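Local coordinates for protein (superoxide dismutase) (Sulfolobus acidocaldarius, PDB 1B06) that converts superoxide radicals to hydrogen peroxide and dioxygen at a single iron centre in each subunit, so removing a toxic by-product of the cell's own metabolism, at residues D31-G36 with I86-M91; K82-Y87 with S133-L138; E153-N158 with D170-A175. All blocks are in the same frame, centred on the assembly; numbering follows the deposited sequence.

Contact 1 (D31-G36 with I86-M91); sequences DVHYNG and IYWNNM. With FE (Fe (III) ion), chain G.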
loop_
_atom_site.group_PDB
_atom_site.type_symbol
_atom_site.label_atom_id
_atom_site.label_comp_id
_atom_site.label_asym_id
_atom_site.label_seq_id
_atom_site.Cartn_x
_atom_site.Cartn_y
_atom_site.Cartn_z
ATOM N N ASP A 31 6.410 -14.541 -24.978
ATOM C CA ASP A 31 7.643 -15.265 -24.707
ATOM C C ASP A 31 8.321 -14.827 -23.404
ATOM O O ASP A 31 8.524 -15.641 -22.501
ATOM C CB ASP A 31 8.608 -15.082 -25.878
ATOM C CG ASP A 31 9.860 -15.925 -25.739
ATOM O OD1 ASP A 31 9.748 -17.111 -25.362
ATOM O OD2 ASP A 31 10.959 -15.395 -26.008
ATOM N N VAL A 32 8.671 -13.546 -23.310
ATOM C CA VAL A 32 9.331 -13.015 -22.115
ATOM C C VAL A 32 8.389 -12.894 -20.906
ATOM O O VAL A 32 8.822 -12.985 -19.757
ATOM C CB VAL A 32 9.969 -11.637 -22.401
ATOM C CG1 VAL A 32 8.888 -10.615 -22.704
ATOM C CG2 VAL A 32 10.804 -11.196 -21.218
ATOM N N HIS A 33 7.102 -12.689 -21.170
ATOM C CA HIS A 33 6.103 -12.577 -20.109
ATOM C C HIS A 33 5.993 -13.914 -19.384
ATOM O O HIS A 33 5.887 -13.972 -18.158
ATOM C CB HIS A 33 4.743 -12.218 -20.713
ATOM C CG HIS A 33 3.755 -11.685 -19.723
ATOM N ND1 HIS A 33 2.546 -11.141 -20.104
ATOM C CD2 HIS A 33 3.800 -11.595 -18.372
ATOM C CE1 HIS A 33 1.891 -10.737 -19.030
ATOM N NE2 HIS A 33 2.629 -11.001 -17.967
ATOM N N TYR A 34 6.024 -14.988 -20.165
ATOM C CA TYR A 34 5.911 -16.340 -19.642
ATOM C C TYR A 34 7.251 -16.911 -19.173
ATOM O O TYR A 34 7.393 -17.292 -18.014
ATOM C CB TYR A 34 5.291 -17.251 -20.710
ATOM C CG TYR A 34 5.298 -18.718 -20.352
ATOM C CD1 TYR A 34 4.471 -19.212 -19.349
ATOM C CD2 TYR A 34 6.157 -19.606 -20.995
ATOM C CE1 TYR A 34 4.499 -20.551 -18.987
ATOM C CE2 TYR A 34 6.196 -20.951 -20.643
ATOM C CZ TYR A 34 5.367 -21.416 -19.636
ATOM O OH TYR A 34 5.423 -22.736 -19.256
ATOM N N ASN A 35 8.234 -16.961 -20.065
ATOM C CA ASN A 35 9.543 -17.507 -19.719
ATOM C C ASN A 35 10.385 -16.597 -18.839
ATOM O O ASN A 35 11.307 -17.056 -18.165
ATOM C CB ASN A 35 10.327 -17.840 -20.985
ATOM C CG ASN A 35 9.739 -19.006 -21.733
ATOM O OD1 ASN A 35 9.610 -20.108 -21.190
ATOM N ND2 ASN A 35 9.366 -18.776 -22.988
ATOM N N GLY A 36 10.075 -15.308 -18.844
ATOM C CA GLY A 36 10.838 -14.380 -18.033
ATOM C C GLY A 36 10.182 -14.052 -16.710
ATOM O O GLY A 36 10.634 -14.497 -15.654
ATOM N N ILE A 86 -3.690 -18.049 -13.864
ATOM C CA ILE A 86 -5.091 -17.889 -14.239
ATOM C C ILE A 86 -5.175 -17.134 -15.569
ATOM O O ILE A 86 -5.948 -17.493 -16.458
ATOM C CB ILE A 86 -5.865 -17.086 -13.174
ATOM C CG1 ILE A 86 -5.916 -17.871 -11.864
ATOM C CG2 ILE A 86 -7.276 -16.799 -13.662
ATOM C CD1 ILE A 86 -6.245 -17.017 -10.652
ATOM N N TYR A 87 -4.364 -16.087 -15.682
ATOM C CA TYR A 87 -4.304 -15.232 -16.864
ATOM C C TYR A 87 -4.118 -16.013 -18.169
ATOM O O TYR A 87 -4.859 -15.801 -19.132
ATOM C CB TYR A 87 -3.169 -14.223 -16.675
ATOM C CG TYR A 87 -2.960 -13.227 -17.795
ATOM C CD1 TYR A 87 -4.000 -12.417 -18.250
ATOM C CD2 TYR A 87 -1.699 -13.056 -18.361
ATOM C CE1 TYR A 87 -3.782 -11.448 -19.248
ATOM C CE2 TYR A 87 -1.467 -12.099 -19.351
ATOM C CZ TYR A 87 -2.507 -11.298 -19.790
ATOM O OH TYR A 87 -2.264 -10.352 -20.761
ATOM N N TRP A 88 -3.141 -16.920 -18.200
ATOM C CA TRP A 88 -2.880 -17.714 -19.401
ATOM C C TRP A 88 -4.094 -18.548 -19.792
ATOM O O TRP A 88 -4.435 -18.644 -20.966
ATOM C CB TRP A 88 -1.689 -18.655 -19.201
ATOM C CG TRP A 88 -0.417 -17.996 -18.743
ATOM C CD1 TRP A 88 0.410 -18.433 -17.752
ATOM C CD2 TRP A 88 0.179 -16.799 -19.264
ATOM N NE1 TRP A 88 1.483 -17.586 -17.618
ATOM C CE2 TRP A 88 1.369 -16.574 -18.532
ATOM C CE3 TRP A 88 -0.174 -15.894 -20.274
ATOM C CZ2 TRP A 88 2.210 -15.480 -18.779
ATOM C CZ3 TRP A 88 0.666 -14.803 -20.520
ATOM C CH2 TRP A 88 1.843 -14.610 -19.773
ATOM N N ASN A 89 -4.743 -19.152 -18.803
ATOM C CA ASN A 89 -5.908 -19.989 -19.049
ATOM C C ASN A 89 -7.170 -19.184 -19.324
ATOM O O ASN A 89 -8.130 -19.697 -19.905
ATOM C CB ASN A 89 -6.151 -20.907 -17.855
ATOM C CG ASN A 89 -5.152 -22.037 -17.786
ATOM O OD1 ASN A 89 -5.005 -22.801 -18.732
ATOM N ND2 ASN A 89 -4.458 -22.149 -16.664
ATOM N N ASN A 90 -7.161 -17.923 -18.908
ATOM C CA ASN A 90 -8.311 -17.045 -19.088
ATOM C C ASN A 90 -8.337 -16.415 -20.477
ATOM O O ASN A 90 -9.204 -15.595 -20.777
ATOM C CB ASN A 90 -8.293 -15.952 -18.017
ATOM C CG ASN A 90 -9.685 -15.465 -17.647
ATOM O OD1 ASN A 90 -10.586 -16.255 -17.347
ATOM N ND2 ASN A 90 -9.864 -14.150 -17.660
ATOM N N MET A 91 -7.375 -16.800 -21.311
ATOM C CA MET A 91 -7.278 -16.311 -22.685
ATOM C C MET A 91 -7.264 -17.519 -23.632
ATOM O O MET A 91 -6.984 -18.641 -23.210
ATOM C CB MET A 91 -6.002 -15.483 -22.868
ATOM C CG MET A 91 -6.007 -14.163 -22.111
ATOM S SD MET A 91 -4.674 -13.041 -22.571
ATOM C CE MET A 91 -3.201 -14.015 -22.070
HETATM FE FE FE G . 2.370 -9.973 -16.008
HETATM O O HOH W 1 0.733 -9.956 -21.789
HETATM O O HOH W 2 2.011 -9.095 -14.159
#
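Trp88 reaches across from helix 67-89 and sets the benzo edge of its indole against one face of the His33 imidazole. The evidence for an edge-to-face pair is twofold: Trp88 CH2 stands 3.5 Å from His33 CG, and the two ring planes are 77° apart. The other end of the indole meets Tyr34, whose ring edge is turned toward the five-membered ring in an offset edge-to-face pair, with Tyr34 CD1 3.8 Å from Trp88 NE1. That nitrogen has its polar partner in His38. Tyr87 adds the last member of the aromatic cluster, its CE2 lying 3.6 Å from His33 CE1 with the planes oblique at 49°.

All of this is the dense side, where ring meets ring. The looser side is filled by a single water: His33 ND1 gives it a weak hydrogen bond at 2.7 Å, and the same water lies 3.2 Å from Tyr87 OH, which also bonds Tyr187.

With CG anti to the backbone N (chi1 -163°), the His33 ring extends from helix 27-57 toward the iron, and NE2 binds the metal at 2.2 Å. Replacing Trp88 by an alanine is likely to strip the edge from the His33 face, leave Tyr34 without the indole face it meets, and let the imidazole tilt more freely. The helical hairpin of iron/manganese superoxide dismutases thus holds an iron ligand chiefly by edge-to-face packing and the metal bond, which together should restrict how the ring can turn; the weak water bond at ND1 probably adds little more than a bias.

Contact 2 (K82-Y87 with S133-L138); sequences KLHAIY and SGWTVL. With FE (Fe (III) ion), chain G.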
loop_
_atom_site.group_PDB
_atom_site.type_symbol
_atom_site.label_atom_id
_atom_site.label_comp_id
_atom_site.label_asym_id
_atom_site.label_seq_id
_atom_site.Cartn_x
_atom_site.Cartn_y
_atom_site.Cartn_z
ATOM N N LYS A 82 0.390 -17.279 -9.102
ATOM C CA LYS A 82 -1.004 -17.692 -9.188
ATOM C C LYS A 82 -1.842 -16.872 -10.159
ATOM O O LYS A 82 -2.647 -17.426 -10.907
ATOM C CB LYS A 82 -1.638 -17.656 -7.799
ATOM C CG LYS A 82 -0.953 -18.584 -6.794
ATOM C CD LYS A 82 -1.799 -18.796 -5.545
ATOM C CE LYS A 82 -1.264 -19.954 -4.711
ATOM N NZ LYS A 82 -1.891 -21.263 -5.084
ATOM N N LEU A 83 -1.658 -15.558 -10.154
ATOM C CA LEU A 83 -2.427 -14.693 -11.037
ATOM C C LEU A 83 -2.059 -14.890 -12.503
ATOM O O LEU A 83 -2.923 -14.818 -13.378
ATOM C CB LEU A 83 -2.235 -13.229 -10.642
ATOM C CG LEU A 83 -2.848 -12.809 -9.302
ATOM C CD1 LEU A 83 -2.694 -11.309 -9.140
ATOM C CD2 LEU A 83 -4.319 -13.204 -9.236
ATOM N N HIS A 84 -0.783 -15.136 -12.777
ATOM C CA HIS A 84 -0.354 -15.354 -14.151
ATOM C C HIS A 84 -0.884 -16.695 -14.644
ATOM O O HIS A 84 -1.234 -16.844 -15.813
ATOM C CB HIS A 84 1.172 -15.318 -14.247
ATOM C CG HIS A 84 1.721 -13.938 -14.398
ATOM N ND1 HIS A 84 2.024 -13.139 -13.319
ATOM C CD2 HIS A 84 1.950 -13.187 -15.499
ATOM C CE1 HIS A 84 2.413 -11.953 -13.748
ATOM N NE2 HIS A 84 2.376 -11.955 -15.068
ATOM N N ALA A 85 -0.956 -17.664 -13.738
ATOM C CA ALA A 85 -1.454 -18.988 -14.073
ATOM C C ALA A 85 -2.912 -18.903 -14.517
ATOM O O ALA A 85 -3.332 -19.605 -15.435
ATOM C CB ALA A 85 -1.321 -19.910 -12.877
ATOM N N ILE A 86 -3.690 -18.049 -13.864
ATOM C CA ILE A 86 -5.091 -17.889 -14.239
ATOM C C ILE A 86 -5.175 -17.134 -15.569
ATOM O O ILE A 86 -5.948 -17.493 -16.458
ATOM C CB ILE A 86 -5.865 -17.086 -13.174
ATOM C CG1 ILE A 86 -5.916 -17.871 -11.864
ATOM C CG2 ILE A 86 -7.276 -16.799 -13.662
ATOM C CD1 ILE A 86 -6.245 -17.017 -10.652
ATOM N N TYR A 87 -4.364 -16.087 -15.682
ATOM C CA TYR A 87 -4.304 -15.232 -16.864
ATOM C C TYR A 87 -4.118 -16.013 -18.169
ATOM O O TYR A 87 -4.859 -15.801 -19.132
ATOM C CB TYR A 87 -3.169 -14.223 -16.675
ATOM C CG TYR A 87 -2.960 -13.227 -17.795
ATOM C CD1 TYR A 87 -4.000 -12.417 -18.250
ATOM C CD2 TYR A 87 -1.699 -13.056 -18.361
ATOM C CE1 TYR A 87 -3.782 -11.448 -19.248
ATOM C CE2 TYR A 87 -1.467 -12.099 -19.351
ATOM C CZ TYR A 87 -2.507 -11.298 -19.790
ATOM O OH TYR A 87 -2.264 -10.352 -20.761
ATOM N N SER A 133 0.806 0.002 -12.162
ATOM C CA SER A 133 0.841 -1.423 -12.476
ATOM C C SER A 133 -0.067 -2.270 -11.596
ATOM O O SER A 133 -0.172 -2.035 -10.393
ATOM C CB SER A 133 2.275 -1.933 -12.356
ATOM O OG SER A 133 3.010 -1.602 -13.518
ATOM N N GLY A 134 -0.706 -3.268 -12.201
ATOM C CA GLY A 134 -1.598 -4.126 -11.449
ATOM C C GLY A 134 -2.499 -4.948 -12.337
ATOM O O GLY A 134 -2.153 -5.241 -13.479
ATOM N N TRP A 135 -3.658 -5.326 -11.808
ATOM C CA TRP A 135 -4.619 -6.135 -12.552
ATOM C C TRP A 135 -6.038 -5.653 -12.288
ATOM O O TRP A 135 -6.288 -4.955 -11.306
ATOM C CB TRP A 135 -4.575 -7.599 -12.096
ATOM C CG TRP A 135 -3.232 -8.227 -11.989
ATOM C CD1 TRP A 135 -2.242 -7.916 -11.101
ATOM C CD2 TRP A 135 -2.742 -9.322 -12.774
ATOM N NE1 TRP A 135 -1.164 -8.753 -11.284
ATOM C CE2 TRP A 135 -1.445 -9.625 -12.304
ATOM C CE3 TRP A 135 -3.274 -10.077 -13.828
ATOM C CZ2 TRP A 135 -0.670 -10.654 -12.853
ATOM C CZ3 TRP A 135 -2.503 -11.100 -14.375
ATOM C CH2 TRP A 135 -1.215 -11.378 -13.884
ATOM N N THR A 136 -6.963 -6.022 -13.172
ATOM C CA THR A 136 -8.369 -5.709 -12.956
ATOM C C THR A 136 -8.989 -7.091 -12.965
ATOM O O THR A 136 -8.778 -7.881 -13.889
ATOM C CB THR A 136 -8.987 -4.828 -14.045
ATOM O OG1 THR A 136 -8.400 -3.522 -13.984
ATOM C CG2 THR A 136 -10.484 -4.678 -13.798
ATOM N N VAL A 137 -9.730 -7.393 -11.911
ATOM C CA VAL A 137 -10.314 -8.710 -11.745
ATOM C C VAL A 137 -11.817 -8.688 -11.539
ATOM O O VAL A 137 -12.383 -7.679 -11.123
ATOM C CB VAL A 137 -9.671 -9.399 -10.513
ATOM C CG1 VAL A 137 -10.083 -10.841 -10.438
ATOM C CG2 VAL A 137 -8.156 -9.286 -10.587
ATOM N N LEU A 138 -12.455 -9.810 -11.849
ATOM C CA LEU A 138 -13.884 -9.969 -11.632
ATOM C C LEU A 138 -14.007 -11.171 -10.703
ATOM O O LEU A 138 -13.660 -12.294 -11.086
ATOM C CB LEU A 138 -14.631 -10.251 -12.936
ATOM C CG LEU A 138 -16.140 -10.382 -12.701
ATOM C CD1 LEU A 138 -16.706 -9.015 -12.349
ATOM C CD2 LEU A 138 -16.831 -10.938 -13.932
HETATM FE FE FE G . 2.370 -9.973 -16.008
HETATM O O HOH W 2 2.011 -9.095 -14.159
#
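The indole of Trp135 carries Leu83 on one face and presents its benzo edge to His84 and Tyr87. These rings form part of the joint between the two domains of the iron/manganese superoxide dismutase fold: helix 67-89 of the alpha-hairpin domain packs on strand 134-140, the middle strand of the antiparallel sheet in the C-terminal domain. Leu83 CD1 sits 3.8 Å from the centroid of the indole's five-membered ring and 15° off its normal, the geometry of a CH-pi contact. At the edge, the His84 imidazole stands nearly upright to the indole (80°), with Trp135 CH2 above the centre of the imidazole and CZ2 3.5 Å from His84 CE1. Tyr87 takes the neighbouring CZ3 corner of that edge on its face, the planes nearly perpendicular, while its CB lies 3.9 Å from Trp135 CZ3.

The axes of helix 82-87 and strand 134-138 approach to 11.4 Å, and Trp135 fills most of the distance from the strand. Its CG lies anti to the carbonyl carbon (chi1 -48°), which sends the indole off the sheet toward the helix.

Trp135 NE1 is hydrogen-bonded to His155 ND1, in the loop after strand 147-153. The His84 ring is held at both nitrogens, ND1 by a hydrogen bond with Gly80 O one turn earlier. With Trp135 over its face as well, the imidazole probably has little scope to rotate, and His84 NE2 meets the iron at 2.2 Å.

Contact 3 (E153-N158 with D170-A175); sequences ENHFMN and DEFEHA. With FE (Fe (III) ion), chain G.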
loop_
_atom_site.group_PDB
_atom_site.type_symbol
_atom_site.label_atom_id
_atom_site.label_comp_id
_atom_site.label_asym_id
_atom_site.label_seq_id
_atom_site.Cartn_x
_atom_site.Cartn_y
_atom_site.Cartn_z
ATOM N N GLU A 153 -3.711 -3.495 -7.067
ATOM C CA GLU A 153 -2.441 -2.788 -7.215
ATOM C C GLU A 153 -1.304 -3.787 -6.993
ATOM O O GLU A 153 -1.340 -4.592 -6.055
ATOM C CB GLU A 153 -2.377 -1.623 -6.224
ATOM C CG GLU A 153 -3.099 -0.385 -6.742
ATOM C CD GLU A 153 -3.473 0.592 -5.649
ATOM O OE1 GLU A 153 -2.571 1.079 -4.938
ATOM O OE2 GLU A 153 -4.676 0.880 -5.508
ATOM N N ASN A 154 -0.303 -3.740 -7.866
ATOM C CA ASN A 154 0.803 -4.687 -7.813
ATOM C C ASN A 154 0.117 -6.046 -7.914
ATOM O O ASN A 154 -0.935 -6.161 -8.545
ATOM C CB ASN A 154 1.578 -4.562 -6.499
ATOM C CG ASN A 154 3.020 -5.044 -6.624
ATOM O OD1 ASN A 154 3.291 -6.077 -7.237
ATOM N ND2 ASN A 154 3.948 -4.295 -6.041
ATOM N N HIS A 155 0.682 -7.074 -7.295
ATOM C CA HIS A 155 0.062 -8.397 -7.360
ATOM C C HIS A 155 -0.736 -8.710 -6.098
ATOM O O HIS A 155 -1.556 -9.635 -6.091
ATOM C CB HIS A 155 1.126 -9.501 -7.492
ATOM C CG HIS A 155 1.985 -9.398 -8.714
ATOM N ND1 HIS A 155 1.468 -9.383 -9.992
ATOM C CD2 HIS A 155 3.330 -9.346 -8.851
ATOM C CE1 HIS A 155 2.460 -9.327 -10.864
ATOM N NE2 HIS A 155 3.600 -9.303 -10.197
ATOM N N PHE A 156 -0.511 -7.936 -5.039
ATOM C CA PHE A 156 -1.125 -8.242 -3.754
ATOM C C PHE A 156 -1.988 -7.230 -3.023
ATOM O O PHE A 156 -2.397 -7.495 -1.897
ATOM C CB PHE A 156 -0.022 -8.691 -2.792
ATOM C CG PHE A 156 1.083 -7.690 -2.644
ATOM C CD1 PHE A 156 2.114 -7.629 -3.573
ATOM C CD2 PHE A 156 1.085 -6.789 -1.582
ATOM C CE1 PHE A 156 3.140 -6.677 -3.450
ATOM C CE2 PHE A 156 2.099 -5.838 -1.448
ATOM C CZ PHE A 156 3.129 -5.781 -2.386
ATOM N N MET A 157 -2.272 -6.085 -3.626
ATOM C CA MET A 157 -3.098 -5.105 -2.936
ATOM C C MET A 157 -4.507 -4.991 -3.512
ATOM O O MET A 157 -4.679 -4.905 -4.724
ATOM C CB MET A 157 -2.423 -3.733 -2.960
ATOM C CG MET A 157 -1.160 -3.663 -2.127
ATOM S SD MET A 157 -0.326 -2.076 -2.238
ATOM C CE MET A 157 0.601 -2.282 -3.740
ATOM N N ASN A 158 -5.499 -5.012 -2.619
ATOM C CA ASN A 158 -6.923 -4.875 -2.944
ATOM C C ASN A 158 -7.716 -6.146 -3.185
ATOM O O ASN A 158 -8.883 -6.069 -3.533
ATOM C CB ASN A 158 -7.130 -3.933 -4.140
ATOM C CG ASN A 158 -6.551 -2.553 -3.906
ATOM O OD1 ASN A 158 -6.068 -2.242 -2.814
ATOM N ND2 ASN A 158 -6.589 -1.717 -4.934
ATOM N N ASP A 170 -4.049 -8.586 -17.010
ATOM C CA ASP A 170 -2.772 -8.139 -16.470
ATOM C C ASP A 170 -2.555 -6.725 -16.976
ATOM O O ASP A 170 -2.667 -6.477 -18.179
ATOM C CB ASP A 170 -1.642 -9.045 -16.968
ATOM C CG ASP A 170 -0.317 -8.777 -16.274
ATOM O OD1 ASP A 170 -0.191 -7.777 -15.528
ATOM O OD2 ASP A 170 0.614 -9.580 -16.484
ATOM N N GLU A 171 -2.249 -5.798 -16.072
ATOM C CA GLU A 171 -2.029 -4.416 -16.473
ATOM C C GLU A 171 -0.651 -3.886 -16.107
ATOM O O GLU A 171 -0.430 -2.674 -16.067
ATOM C CB GLU A 171 -3.123 -3.515 -15.896
ATOM C CG GLU A 171 -4.421 -3.554 -16.704
ATOM C CD GLU A 171 -5.426 -2.521 -16.237
ATOM O OE1 GLU A 171 -5.304 -1.337 -16.625
ATOM O OE2 GLU A 171 -6.341 -2.895 -15.477
ATOM N N PHE A 172 0.274 -4.796 -15.826
ATOM C CA PHE A 172 1.648 -4.400 -15.543
ATOM C C PHE A 172 2.122 -3.958 -16.925
ATOM O O PHE A 172 1.707 -4.530 -17.931
ATOM C CB PHE A 172 2.471 -5.603 -15.087
ATOM C CG PHE A 172 2.600 -5.724 -13.596
ATOM C CD1 PHE A 172 1.477 -5.962 -12.804
ATOM C CD2 PHE A 172 3.847 -5.609 -12.982
ATOM C CE1 PHE A 172 1.595 -6.085 -11.412
ATOM C CE2 PHE A 172 3.979 -5.730 -11.596
ATOM C CZ PHE A 172 2.849 -5.969 -10.807
ATOM N N GLU A 173 2.985 -2.954 -16.992
ATOM C CA GLU A 173 3.456 -2.472 -18.288
ATOM C C GLU A 173 4.095 -3.546 -19.173
ATOM O O GLU A 173 4.008 -3.462 -20.398
ATOM C CB GLU A 173 4.430 -1.312 -18.086
ATOM C CG GLU A 173 3.753 -0.070 -17.560
ATOM C CD GLU A 173 4.725 1.019 -17.197
ATOM O OE1 GLU A 173 5.781 0.712 -16.601
ATOM O OE2 GLU A 173 4.431 2.191 -17.502
ATOM N N HIS A 174 4.724 -4.553 -18.564
ATOM C CA HIS A 174 5.364 -5.619 -19.332
ATOM C C HIS A 174 4.360 -6.464 -20.122
ATOM O O HIS A 174 4.732 -7.225 -21.018
ATOM C CB HIS A 174 6.189 -6.521 -18.406
ATOM C CG HIS A 174 5.369 -7.361 -17.472
ATOM N ND1 HIS A 174 5.516 -7.305 -16.102
ATOM C CD2 HIS A 174 4.434 -8.312 -17.708
ATOM C CE1 HIS A 174 4.708 -8.183 -15.536
ATOM N NE2 HIS A 174 4.041 -8.808 -16.489
ATOM N N ALA A 175 3.082 -6.322 -19.796
ATOM C CA ALA A 175 2.054 -7.085 -20.480
ATOM C C ALA A 175 1.690 -6.532 -21.855
ATOM O O ALA A 175 1.050 -7.221 -22.644
ATOM C CB ALA A 175 0.810 -7.154 -19.616
HETATM FE FE FE G . 2.370 -9.973 -16.008
HETATM O O HOH W 2 2.011 -9.095 -14.159
#
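Phe172 and His155 lie face to face, the one ring pair that joins the two loops. Their planes differ by only 7° and their centroids are 4.3 Å apart, so this is an offset stack: Phe172 CZ overhangs the imidazole toward its rim, and His155 CE1 is 3.4 Å away from it. Phe172 CG lies anti to its carbonyl carbon (chi1 -97°, off the usual staggered value), which turns the phenyl toward His155. Asn154 approaches the same phenyl ring at its edge, where OD1 comes to 3.6 Å from Phe172 CZ. Phe172 also packs within its own loop, its CB over one face of the His174 ring.

Hydrogen bonds shape each loop separately. Asp170 OD1 accepts from Phe172 N at 3.0 Å, nearly straight at 169°, and this bond to the backbone two residues on defines an Asx turn. Asn154 OD1 accepts from the next backbone N, His155 N, at 2.8 Å, a more bent bond that is not an Asx turn. Gripped at both nitrogens, ND1 by Trp135 NE1 and NE2 by Tyr41 OH, the imidazole of His155 is probably held with its face to Phe172.

Both loops belong to the C-terminal domain of the iron/manganese superoxide dismutase fold. One follows strand 147-153, the other leaves strand 165-170 and supplies half of the protein ligands of the iron.

Metal bonds make up the third kind. Asp170 OD2 binds the iron at 1.9 Å and His174 NE2 binds it at 2.1 Å, while a water takes a further position and lies in the plane of the His155 ring, at its edge. The Asp170 carboxylate does double work, one oxygen holding the turn and the other the iron. Across the dimer interface His174 ND1 is hydrogen-bonded to Glu173 OE2 of the second subunit.

All three contacts are buried and meet at one iron and its bound water, yet each draws on a different part of the fold. Contact 1 lies wholly within the alpha-hairpin domain and contact 3 wholly within the C-terminal domain, whereas contact 2, nearest the centre of the chain, joins the two. Contacts 1 and 2 share helix 67-89 and Tyr87; contacts 2 and 3 are tied by the bonds of Thr136 and Gly134 to Glu171. Helical contact 1 and helix-to-strand contact 2 rely on edge-to-face rings, loop-built contact 3 on an offset stack and an Asx turn. Contact 3 also borders the second and third subunits most extensively.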